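Local structure of long form salivary protein D7L1 (Anopheles stephensi, 3NHI) at residues A[158-163]-A[168-173]; A[231-234]-A[240-243]. The protein binds and sequesters cysteinyl leukotrienes and stable thromboxane A2 analogues, countering host mediators during mosquito blood feeding. All coordinates share one frame; numbering follows the deposited sequence.

Contact 1: residues A[158-163]-A[168-173]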
ATOM      1  N   TYR A 158       8.125   5.311  11.131  1.00  5.81           N
ATOM      2  CA  TYR A 158       8.873   4.082  10.927  1.00  6.15           C
ATOM      3  C   TYR A 158      10.255   4.380  10.334  1.00  6.66           C
ATOM      4  O   TYR A 158      11.282   3.874  10.809  1.00  6.98           O
ATOM      5  CB  TYR A 158       8.074   3.131  10.020  1.00  6.78           C
ATOM      6  CG  TYR A 158       8.866   1.929   9.577  1.00  7.20           C
ATOM      7  CD1 TYR A 158       8.878   0.760  10.332  1.00  8.44           C
ATOM      8  CD2 TYR A 158       9.642   1.977   8.411  1.00  8.27           C
ATOM      9  CE1 TYR A 158       9.630  -0.350   9.922  1.00  9.48           C
ATOM     10  CE2 TYR A 158      10.396   0.892   8.008  1.00 10.69           C
ATOM     11  CZ  TYR A 158      10.388  -0.260   8.758  1.00 10.40           C
ATOM     12  OH  TYR A 158      11.157  -1.322   8.327  1.00 13.41           O
ATOM     13  N   CYS A 159      10.276   5.222   9.306  1.00  6.16           N
ATOM     14  CA  CYS A 159      11.504   5.560   8.598  1.00  6.31           C
ATOM     15  C   CYS A 159      12.434   6.438   9.435  1.00  6.85           C
ATOM     16  O   CYS A 159      13.652   6.266   9.385  1.00  7.03           O
ATOM     17  CB  CYS A 159      11.165   6.230   7.271  1.00  5.95           C
ATOM     18  SG  CYS A 159      10.274   5.130   6.126  1.00  5.41           S
ATOM     19  N   GLU A 160      11.868   7.368  10.205  1.00  6.48           N
ATOM     20  CA  GLU A 160      12.665   8.181  11.135  1.00  7.22           C
ATOM     21  C   GLU A 160      13.476   7.302  12.095  1.00  7.43           C
ATOM     22  O   GLU A 160      14.674   7.534  12.297  1.00  7.80           O
ATOM     23  CB  GLU A 160      11.769   9.145  11.913  1.00  7.18           C
ATOM     24  CG  GLU A 160      12.535  10.053  12.886  1.00  7.89           C
ATOM     25  CD  GLU A 160      11.650  10.787  13.879  1.00 10.22           C
ATOM     26  OE1 GLU A 160      10.446  10.479  13.973  1.00 11.97           O
ATOM     27  OE2 GLU A 160      12.175  11.679  14.580  1.00 10.76           O
ATOM     28  N   LYS A 161      12.818   6.288  12.658  1.00  8.13           N
ATOM     29  CA  LYS A 161      13.433   5.377  13.627  1.00  8.68           C
ATOM     30  C   LYS A 161      14.638   4.654  13.021  1.00  8.82           C
ATOM     31  O   LYS A 161      15.616   4.369  13.713  1.00  9.81           O
ATOM     32  CB  LYS A 161      12.381   4.368  14.127  1.00  9.39           C
ATOM     33  CG  LYS A 161      12.903   3.348  15.137  1.00 10.46           C
ATOM     34  CD  LYS A 161      11.801   2.560  15.802  1.00 13.33           C
ATOM     35  CE  LYS A 161      12.419   1.523  16.721  1.00 15.79           C
ATOM     36  NZ  LYS A 161      11.444   1.001  17.725  1.00 19.05           N
ATOM     37  N   ARG A 162      14.573   4.361  11.729  1.00  8.98           N
ATOM     38  CA  ARG A 162      15.675   3.656  11.082  1.00  9.21           C
ATOM     39  C   ARG A 162      16.738   4.563  10.468  1.00  9.63           C
ATOM     40  O   ARG A 162      17.884   4.151  10.301  1.00 10.78           O
ATOM     41  CB  ARG A 162      15.147   2.622  10.105  1.00  9.80           C
ATOM     42  CG  ARG A 162      14.699   1.401  10.861  1.00 11.91           C
ATOM     43  CD  ARG A 162      13.413   0.864  10.359  1.00 12.95           C
ATOM     44  NE  ARG A 162      12.943  -0.175  11.268  1.00 12.07           N
ATOM     45  CZ  ARG A 162      12.049   0.004  12.237  1.00 12.19           C
ATOM     46  NH1 ARG A 162      11.473   1.189  12.452  1.00 12.23           N
ATOM     47  NH2 ARG A 162      11.723  -1.032  12.997  1.00 12.82           N
ATOM     48  N   ALA A 163      16.364   5.801  10.172  1.00  8.50           N
ATOM     49  CA  ALA A 163      17.312   6.778   9.643  1.00  8.81           C
ATOM     50  C   ALA A 163      18.208   7.394  10.718  1.00  9.12           C
ATOM     51  O   ALA A 163      19.396   7.631  10.475  1.00 10.19           O
ATOM     52  CB  ALA A 163      16.568   7.870   8.890  1.00  8.36           C
ATOM     53  N   LYS A 168      23.529  10.671  16.759  1.00 20.24           N
ATOM     54  CA  LYS A 168      22.962  11.938  16.294  1.00 19.87           C
ATOM     55  C   LYS A 168      21.457  12.018  16.541  1.00 18.90           C
ATOM     56  O   LYS A 168      20.708  11.101  16.213  1.00 18.75           O
ATOM     57  CB  LYS A 168      23.264  12.178  14.810  1.00 20.17           C
ATOM     58  CG  LYS A 168      23.174  13.650  14.401  1.00 22.32           C
ATOM     59  CD  LYS A 168      23.465  13.864  12.925  1.00 25.21           C
ATOM     60  CE  LYS A 168      23.661  15.350  12.616  1.00 27.19           C
ATOM     61  NZ  LYS A 168      23.539  15.676  11.161  1.00 29.46           N
ATOM     62  N   GLN A 169      21.038  13.127  17.137  1.00 18.02           N
ATOM     63  CA  GLN A 169      19.635  13.415  17.392  1.00 17.08           C
ATOM     64  C   GLN A 169      18.868  13.508  16.073  1.00 15.26           C
ATOM     65  O   GLN A 169      19.372  14.057  15.085  1.00 15.33           O
ATOM     66  CB  GLN A 169      19.529  14.738  18.152  1.00 17.74           C
ATOM     67  CG  GLN A 169      18.173  15.050  18.749  1.00 20.93           C
ATOM     68  CD  GLN A 169      18.194  16.316  19.589  1.00 24.54           C
ATOM     69  OE1 GLN A 169      17.985  16.269  20.803  1.00 27.48           O
ATOM     70  NE2 GLN A 169      18.466  17.454  18.949  1.00 26.36           N
ATOM     71  N   SER A 170      17.659  12.957  16.056  1.00 13.51           N
ATOM     72  CA  SER A 170      16.788  13.106  14.897  1.00 11.82           C
ATOM     73  C   SER A 170      16.508  14.573  14.595  1.00 11.64           C
ATOM     74  O   SER A 170      16.293  15.387  15.500  1.00 11.71           O
ATOM     75  CB  SER A 170      15.470  12.370  15.104  1.00 11.54           C
ATOM     76  OG  SER A 170      14.576  12.668  14.045  1.00 10.06           O
ATOM     77  N   GLU A 171      16.500  14.896  13.305  1.00 11.16           N
ATOM     78  CA  GLU A 171      16.128  16.232  12.849  1.00 10.86           C
ATOM     79  C   GLU A 171      14.655  16.511  13.133  1.00 11.11           C
ATOM     80  O   GLU A 171      14.218  17.654  13.095  1.00 11.57           O
ATOM     81  CB  GLU A 171      16.434  16.396  11.360  1.00 10.92           C
ATOM     82  CG  GLU A 171      17.931  16.401  11.076  1.00  9.67           C
ATOM     83  CD  GLU A 171      18.280  16.446   9.601  1.00  9.45           C
ATOM     84  OE1 GLU A 171      19.451  16.158   9.293  1.00 11.29           O
ATOM     85  OE2 GLU A 171      17.412  16.778   8.761  1.00 10.24           O
ATOM     86  N   TRP A 172      13.899  15.452  13.418  1.00 10.87           N
ATOM     87  CA  TRP A 172      12.470  15.555  13.654  1.00 11.58           C
ATOM     88  C   TRP A 172      12.102  15.310  15.122  1.00 13.15           C
ATOM     89  O   TRP A 172      10.935  15.065  15.442  1.00 12.60           O
ATOM     90  CB  TRP A 172      11.723  14.576  12.740  1.00 10.95           C
ATOM     91  CG  TRP A 172      11.979  14.767  11.264  1.00  9.17           C
ATOM     92  CD1 TRP A 172      12.494  15.876  10.645  1.00  8.75           C
ATOM     93  CD2 TRP A 172      11.683  13.827  10.224  1.00  8.27           C
ATOM     94  NE1 TRP A 172      12.561  15.668   9.281  1.00  8.43           N
ATOM     95  CE2 TRP A 172      12.067  14.421   9.000  1.00  7.40           C
ATOM     96  CE3 TRP A 172      11.137  12.534  10.208  1.00  7.31           C
ATOM     97  CZ2 TRP A 172      11.915  13.764   7.770  1.00  7.03           C
ATOM     98  CZ3 TRP A 172      10.995  11.887   8.991  1.00  7.31           C
ATOM     99  CH2 TRP A 172      11.377  12.503   7.792  1.00  7.62           C
ATOM    100  N   LYS A 173      13.096  15.422  16.002  1.00 15.18           N
ATOM    101  CA  LYS A 173      12.917  15.179  17.441  1.00 17.58           C
ATOM    102  C   LYS A 173      11.758  15.940  18.092  1.00 18.61           C
ATOM    103  O   LYS A 173      11.025  15.374  18.909  1.00 19.97           O
ATOM    104  CB  LYS A 173      14.223  15.447  18.208  1.00 18.01           C
ATOM    105  CG  LYS A 173      14.154  15.179  19.720  1.00 20.36           C
ATOM    106  CD  LYS A 173      14.034  13.689  20.029  1.00 23.71           C
ATOM    107  CE  LYS A 173      14.144  13.409  21.523  1.00 25.66           C
ATOM    108  NZ  LYS A 173      15.556  13.464  22.007  1.00 28.19           N
TER
HETATM  109  O   HOH W   1       9.202  13.016  14.864  1.00 17.84           O
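Glu160, in the last turn of helix 155-163, reaches out to Ser170 and Trp172 in the loop that follows, where Ser170 forms an ST turn in the odorant-binding-protein-like (PBP/GOBP) part of the chain. The glutamate leaves the helix with CG anti to the backbone N (chi1 -179°) and stays extended, which carries its carboxylate straight to the loop. There Ser170 OG donates to Glu160 OE2 at 2.7 Å; the glutamate oxygen receives it on its anti lone pair, the one turned away from OE1. Ser170 OG also accepts from Trp172 N of its own loop at 2.9 Å, closing the ST turn. A type I turn from Ser170 to Lys173 overlaps it. Trp172 and Glu160 run past each other in opposite directions: Trp172 CE3 lies 3.8 Å from Glu160 CB in an oblique approach, while Trp172 CB packs 3.5 Å from Glu160 OE2. The indole also meets the Trp164 ring, their planes at about 55°, and Leu186 of helix 184-196, to which Cys159 is tied by its disulfide to Cys192. The other carboxylate oxygen is engaged through water 1, which donates to Glu160 OE1 at 3.0 Å and to Trp172 O at 2.7 Å.

Contact 2: residues A[231-234]-A[240-243]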
ATOM      1  N   ALA A 231       9.334  16.721 -13.344  1.00  7.40           N
ATOM      2  CA  ALA A 231      10.000  16.531 -14.625  1.00  7.86           C
ATOM      3  C   ALA A 231      11.297  17.321 -14.722  1.00  8.58           C
ATOM      4  O   ALA A 231      12.271  16.849 -15.316  1.00  8.85           O
ATOM      5  CB  ALA A 231       9.070  16.912 -15.758  1.00  8.36           C
ATOM      6  N   SER A 232      11.288  18.517 -14.133  1.00  8.45           N
ATOM      7  CA  SER A 232      12.436  19.419 -14.217  0.50  9.15           C
ATOM      8  C   SER A 232      13.436  19.191 -13.080  1.00  9.03           C
ATOM      9  O   SER A 232      14.478  19.841 -13.023  1.00  9.94           O
ATOM     10  CB  SER A 232      11.982  20.884 -14.255  0.50  9.42           C
ATOM     11  OG  SER A 232      11.331  21.255 -13.058  0.50 11.38           O
ATOM     12  N   CYS A 233      13.126  18.263 -12.182  1.00  8.69           N
ATOM     13  CA  CYS A 233      14.001  17.963 -11.064  1.00  9.03           C
ATOM     14  C   CYS A 233      15.246  17.238 -11.554  1.00 10.63           C
ATOM     15  O   CYS A 233      15.144  16.175 -12.166  1.00 10.74           O
ATOM     16  CB  CYS A 233      13.251  17.096 -10.046  1.00  8.11           C
ATOM     17  SG  CYS A 233      14.006  17.045  -8.405  1.00  7.36           S
ATOM     18  N   LYS A 234      16.412  17.826 -11.300  1.00 12.69           N
ATOM     19  CA  LYS A 234      17.680  17.159 -11.561  1.00 15.19           C
ATOM     20  C   LYS A 234      17.921  16.161 -10.425  1.00 15.40           C
ATOM     21  O   LYS A 234      17.720  16.457  -9.248  1.00 17.58           O
ATOM     22  CB  LYS A 234      18.823  18.179 -11.651  1.00 15.89           C
ATOM     23  CG  LYS A 234      20.221  17.587 -11.845  1.00 19.25           C
ATOM     24  CD  LYS A 234      21.279  18.680 -12.060  1.00 23.12           C
ATOM     25  CE  LYS A 234      21.584  19.474 -10.785  1.00 25.65           C
ATOM     26  NZ  LYS A 234      22.404  20.693 -11.056  1.00 27.95           N
ATOM     27  N   ASP A 240      15.985  14.035  -3.891  1.00  6.55           N
ATOM     28  CA  ASP A 240      15.988  15.049  -4.951  1.00  6.67           C
ATOM     29  C   ASP A 240      14.585  15.535  -5.282  1.00  6.21           C
ATOM     30  O   ASP A 240      14.346  16.747  -5.358  1.00  6.47           O
ATOM     31  CB  ASP A 240      16.691  14.538  -6.204  1.00  7.01           C
ATOM     32  CG  ASP A 240      18.123  14.125  -5.938  1.00  8.20           C
ATOM     33  OD1 ASP A 240      18.834  14.853  -5.210  1.00 10.39           O
ATOM     34  OD2 ASP A 240      18.537  13.078  -6.467  1.00  9.34           O
ATOM     35  N   TYR A 241      13.648  14.598  -5.449  1.00  5.92           N
ATOM     36  CA  TYR A 241      12.259  14.957  -5.750  1.00  5.93           C
ATOM     37  C   TYR A 241      11.602  15.707  -4.603  1.00  5.55           C
ATOM     38  O   TYR A 241      10.892  16.680  -4.815  1.00  6.26           O
ATOM     39  CB  TYR A 241      11.439  13.719  -6.126  1.00  5.45           C
ATOM     40  CG  TYR A 241      11.934  13.041  -7.381  1.00  5.36           C
ATOM     41  CD1 TYR A 241      12.440  11.748  -7.333  1.00  6.55           C
ATOM     42  CD2 TYR A 241      11.930  13.710  -8.600  1.00  5.92           C
ATOM     43  CE1 TYR A 241      12.924  11.127  -8.477  1.00  6.55           C
ATOM     44  CE2 TYR A 241      12.392  13.093  -9.755  1.00  5.88           C
ATOM     45  CZ  TYR A 241      12.881  11.797  -9.687  1.00  6.61           C
ATOM     46  OH  TYR A 241      13.366  11.176 -10.820  1.00  8.50           O
ATOM     47  N   TYR A 242      11.872  15.256  -3.385  1.00  5.15           N
ATOM     48  CA  TYR A 242      11.393  15.921  -2.188  1.00  5.65           C
ATOM     49  C   TYR A 242      11.860  17.390  -2.137  1.00  6.12           C
ATOM     50  O   TYR A 242      11.046  18.286  -1.910  1.00  6.78           O
ATOM     51  CB  TYR A 242      11.890  15.123  -0.984  1.00  5.64           C
ATOM     52  CG  TYR A 242      11.589  15.682   0.384  1.00  5.50           C
ATOM     53  CD1 TYR A 242      10.289  15.717   0.892  1.00  5.00           C
ATOM     54  CD2 TYR A 242      12.621  16.149   1.190  1.00  5.59           C
ATOM     55  CE1 TYR A 242      10.031  16.218   2.158  1.00  5.23           C
ATOM     56  CE2 TYR A 242      12.369  16.638   2.462  1.00  5.88           C
ATOM     57  CZ  TYR A 242      11.077  16.670   2.941  1.00  5.17           C
ATOM     58  OH  TYR A 242      10.813  17.167   4.201  1.00  7.18           O
ATOM     59  N   VAL A 243      13.156  17.616  -2.363  1.00  6.18           N
ATOM     60  CA  VAL A 243      13.720  18.970  -2.419  1.00  6.51           C
ATOM     61  C   VAL A 243      13.055  19.792  -3.522  1.00  6.04           C
ATOM     62  O   VAL A 243      12.675  20.954  -3.306  1.00  6.52           O
ATOM     63  CB  VAL A 243      15.256  18.940  -2.615  1.00  6.28           C
ATOM     64  CG1 VAL A 243      15.782  20.325  -2.999  1.00  7.25           C
ATOM     65  CG2 VAL A 243      15.947  18.464  -1.357  1.00  7.65           C
TER
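Cys233, just beyond helix 223-231, lays its short side chain against Asp240 and Tyr241 of helix 238-246. It is one half of the Cys233-Cys244 disulfide, which links the loop between the two helices to the second of them within the PBP/GOBP region. From CA the chain heads for the helix, and Cys233 CB meets the Tyr241 ring obliquely, 3.9 Å from Tyr241 CD2 and slightly farther from CE2, an apolar contact. SG then stands anti to the backbone N (chi1 -163°), which turns the sulfur in against the helix backbone while keeping it beside the ring. At this tip Cys233 SG lies 3.1 Å from Asp240 O and 3.8 Å from Tyr241 CA. The sulfur also makes a sulfur-aromatic contact with Tyr241, 4.9 Å from the ring centroid and 50° off the ring normal. With CG anti to its carbonyl carbon (chi1 -63°), the tyrosine brings the CD2 side of its ring to the cysteine. Next along the loop, the backbone takes over: Lys234 O rests 3.7 Å from Asp240 CB, with no hydrogen bond joining the two segments. The Asp240 carboxylate is instead engaged nearby, where Asp240 OD2 accepts from the backbone N of Glu237, just before the first turn of the helix. Tyr241 also packs on Phe194 of helix 184-196, and Tyr242 touches both Ile190 and Phe194, so helix 238-246 lies between the cysteine-bearing loop and helix 184-196.

Overall arrangement
Contacts 1 and 2 follow one another along the chain within the same PBP/GOBP range, their centres about 23 Å apart and without touching. Both are partly buried, peripheral to the chain and away from the annotated ligand sites; in each, one buried aromatic residue packs beside more exposed ones. Each joins a helix to an adjoining loop, but the loop follows the helix in contact 1 and precedes it in contact 2. Contact 1 combines a carboxylate-hydroxyl bond and a water bridge with packing of an indole, whereas contact 2 has no hydrogen bond between its segments and relies on sulfur and apolar packing. Helix 184-196 is their common neighbour, packing with Trp172 from one and Tyr241 from the other.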